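Local coordinates for protein short chain alcohol dehydrogenase-related dehydrogenase (Sinorhizobium meliloti, PDB 3TPC) that is probably an oxidoreductase of the short-chain dehydrogenase/reductase family, built on a Rossmann-type fold, at residues Arg179-Arg183 and Phe184-Val188. Numbering follows the deposited sequence.
Sequences RELAR and FGIRV
The carbonyl oxygen of L181 accepts two backbone N-H groups, one from the turn, F184 N at 2.9 Å and lying above the carbonyl plane, and one from the first residue of the strand, I186 N, through a weak but nearly straight bond (3.3 Å, 171°). G185 N adds a third link, 2.8 Å from A182 O. With the bonds from I186 and G185 and the positive phi of G185, the helix finishes in a Schellman motif. F184 has CG anti to its own carbonyl carbon and beside its backbone N (chi1 -56°), which places one ring face against the R183 side chain, whose CB makes an off-centre CH-pi contact 4.3 Å from the ring centroid. The bent R183 chain carries NE over that same ring to 3.5 Å from F184 CZ, and the guanidinium stands steeply to it, the planes 79° apart. With an alanine here in place of F184, the R183 chain would probably lose the ring face it lies against and be freer to turn. Beyond the turn, L181 CB packs on I186 CB at 4.0 Å, and L181 CD2 reaches V188 CG2. The whole is the alpha-to-beta connection of the Rossmann-type sheet, joining helix 161-181 to strand 186-193; I186 and V188 rest on strand 143-148, F184 and I186 meet helix 106-132, and L98 of the second subunit packs on L181 and F184.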
ATOM      1  N   ARG D 179       3.725  -9.478 -14.910  1.00 25.10           N
ATOM      2  CA  ARG D 179       2.757  -9.193 -15.940  1.00 26.95           C
ATOM      3  C   ARG D 179       3.324  -9.446 -17.311  1.00 28.97           C
ATOM      4  O   ARG D 179       2.649 -10.083 -18.161  1.00 29.90           O
ATOM      5  CB  ARG D 179       2.231  -7.767 -15.848  1.00 26.07           C
ATOM      6  CG  ARG D 179       1.099  -7.627 -14.861  1.00 26.42           C
ATOM      7  CD  ARG D 179       0.865  -6.176 -14.596  1.00 29.00           C
ATOM      8  NE  ARG D 179      -0.507  -5.907 -14.186  1.00 30.71           N
ATOM      9  CZ  ARG D 179      -1.022  -4.696 -13.950  1.00 31.89           C
ATOM     10  NH1 ARG D 179      -0.288  -3.572 -14.053  1.00 29.04           N
ATOM     11  NH2 ARG D 179      -2.307  -4.611 -13.623  1.00 31.22           N
ATOM     12  N   GLU D 180       4.539  -8.964 -17.558  1.00 30.46           N
ATOM     13  CA  GLU D 180       5.173  -9.311 -18.836  1.00 32.19           C
ATOM     14  C   GLU D 180       5.510 -10.804 -18.915  1.00 32.87           C
ATOM     15  O   GLU D 180       5.124 -11.508 -19.871  1.00 33.22           O
ATOM     16  CB  GLU D 180       6.433  -8.536 -19.103  1.00 31.99           C
ATOM     17  CG  GLU D 180       6.927  -8.871 -20.509  1.00 35.78           C
ATOM     18  CD  GLU D 180       8.298  -8.290 -20.834  1.00 39.76           C
ATOM     19  OE1 GLU D 180       8.587  -7.186 -20.279  1.00 41.44           O
ATOM     20  OE2 GLU D 180       9.055  -8.920 -21.663  1.00 37.67           O
ATOM     21  N   LEU D 181       6.215 -11.297 -17.907  1.00 32.18           N
ATOM     22  CA  LEU D 181       6.747 -12.622 -18.021  1.00 31.64           C
ATOM     23  C   LEU D 181       5.681 -13.747 -17.894  1.00 30.67           C
ATOM     24  O   LEU D 181       5.958 -14.902 -18.180  1.00 30.49           O
ATOM     25  CB  LEU D 181       7.922 -12.752 -17.051  1.00 31.68           C
ATOM     26  CG  LEU D 181       9.354 -12.333 -17.480  1.00 32.73           C
ATOM     27  CD1 LEU D 181       9.547 -11.645 -18.863  1.00 29.83           C
ATOM     28  CD2 LEU D 181      10.080 -11.595 -16.372  1.00 28.39           C
ATOM     29  N   ALA D 182       4.473 -13.408 -17.465  1.00 30.97           N
ATOM     30  CA  ALA D 182       3.353 -14.384 -17.413  1.00 31.35           C
ATOM     31  C   ALA D 182       3.192 -15.143 -18.736  1.00 31.64           C
ATOM     32  O   ALA D 182       2.907 -16.311 -18.764  1.00 31.82           O
ATOM     33  CB  ALA D 182       2.029 -13.678 -17.080  1.00 30.91           C
ATOM     34  N   ARG D 183       3.375 -14.421 -19.822  1.00 32.22           N
ATOM     35  CA  ARG D 183       3.318 -14.923 -21.151  1.00 33.37           C
ATOM     36  C   ARG D 183       4.105 -16.201 -21.337  1.00 32.25           C
ATOM     37  O   ARG D 183       3.747 -17.024 -22.158  1.00 31.71           O
ATOM     38  CB  ARG D 183       3.910 -13.864 -22.067  1.00 34.69           C
ATOM     39  CG  ARG D 183       3.082 -13.635 -23.296  1.00 39.89           C
ATOM     40  CD  ARG D 183       3.548 -14.536 -24.419  1.00 47.34           C
ATOM     41  NE  ARG D 183       4.703 -13.966 -25.110  1.00 52.08           N
ATOM     42  CZ  ARG D 183       4.631 -13.065 -26.084  1.00 53.93           C
ATOM     43  NH1 ARG D 183       3.444 -12.592 -26.469  1.00 55.53           N
ATOM     44  NH2 ARG D 183       5.751 -12.619 -26.654  1.00 53.73           N
ATOM     45  N   PHE D 184       5.208 -16.327 -20.601  1.00 31.11           N
ATOM     46  CA  PHE D 184       6.110 -17.441 -20.751  1.00 28.77           C
ATOM     47  C   PHE D 184       6.016 -18.399 -19.594  1.00 28.21           C
ATOM     48  O   PHE D 184       6.787 -19.403 -19.518  1.00 27.71           O
ATOM     49  CB  PHE D 184       7.535 -16.928 -20.859  1.00 29.15           C
ATOM     50  CG  PHE D 184       7.736 -15.946 -21.961  1.00 31.00           C
ATOM     51  CD1 PHE D 184       7.997 -16.391 -23.274  1.00 34.15           C
ATOM     52  CD2 PHE D 184       7.669 -14.569 -21.708  1.00 31.86           C
ATOM     53  CE1 PHE D 184       8.171 -15.473 -24.336  1.00 34.97           C
ATOM     54  CE2 PHE D 184       7.851 -13.639 -22.746  1.00 32.62           C
ATOM     55  CZ  PHE D 184       8.083 -14.089 -24.067  1.00 34.50           C
ATOM     56  N   GLY D 185       5.122 -18.092 -18.662  1.00 26.38           N
ATOM     57  CA  GLY D 185       5.060 -18.899 -17.445  1.00 26.48           C
ATOM     58  C   GLY D 185       6.229 -18.750 -16.468  1.00 26.55           C
ATOM     59  O   GLY D 185       6.652 -19.723 -15.854  1.00 26.46           O
ATOM     60  N   ILE D 186       6.724 -17.517 -16.297  1.00 26.02           N
ATOM     61  CA  ILE D 186       7.718 -17.197 -15.279  1.00 24.75           C
ATOM     62  C   ILE D 186       7.034 -16.347 -14.201  1.00 24.74           C
ATOM     63  O   ILE D 186       6.465 -15.261 -14.497  1.00 24.89           O
ATOM     64  CB  ILE D 186       8.907 -16.437 -15.932  1.00 25.63           C
ATOM     65  CG1 ILE D 186       9.569 -17.329 -17.015  1.00 25.01           C
ATOM     66  CG2 ILE D 186       9.918 -15.945 -14.907  1.00 23.82           C
ATOM     67  CD1 ILE D 186      10.416 -16.529 -18.074  1.00 22.39           C
ATOM     68  N   ARG D 187       7.046 -16.842 -12.966  1.00 22.89           N
ATOM     69  CA  ARG D 187       6.483 -16.077 -11.867  1.00 21.66           C
ATOM     70  C   ARG D 187       7.560 -15.124 -11.307  1.00 22.14           C
ATOM     71  O   ARG D 187       8.769 -15.396 -11.403  1.00 21.19           O
ATOM     72  CB  ARG D 187       5.909 -16.990 -10.765  1.00 21.28           C
ATOM     73  CG  ARG D 187       4.629 -17.723 -11.188  1.00 19.66           C
ATOM     74  CD  ARG D 187       3.976 -18.506 -10.066  1.00 20.08           C
ATOM     75  NE  ARG D 187       4.742 -19.681  -9.611  1.00 19.78           N
ATOM     76  CZ  ARG D 187       5.345 -19.819  -8.425  1.00 19.00           C
ATOM     77  NH1 ARG D 187       5.300 -18.844  -7.524  1.00 15.60           N
ATOM     78  NH2 ARG D 187       6.041 -20.934  -8.143  1.00 19.44           N
ATOM     79  N   VAL D 188       7.114 -13.999 -10.741  1.00 21.22           N
ATOM     80  CA  VAL D 188       8.023 -13.058 -10.157  1.00 20.03           C
ATOM     81  C   VAL D 188       7.352 -12.610  -8.899  1.00 20.60           C
ATOM     82  O   VAL D 188       6.231 -12.075  -8.966  1.00 19.47           O
ATOM     83  CB  VAL D 188       8.257 -11.814 -11.034  1.00 20.60           C
ATOM     84  CG1 VAL D 188       9.374 -10.962 -10.427  1.00 15.31           C
ATOM     85  CG2 VAL D 188       8.593 -12.203 -12.462  1.00 19.43           C
TER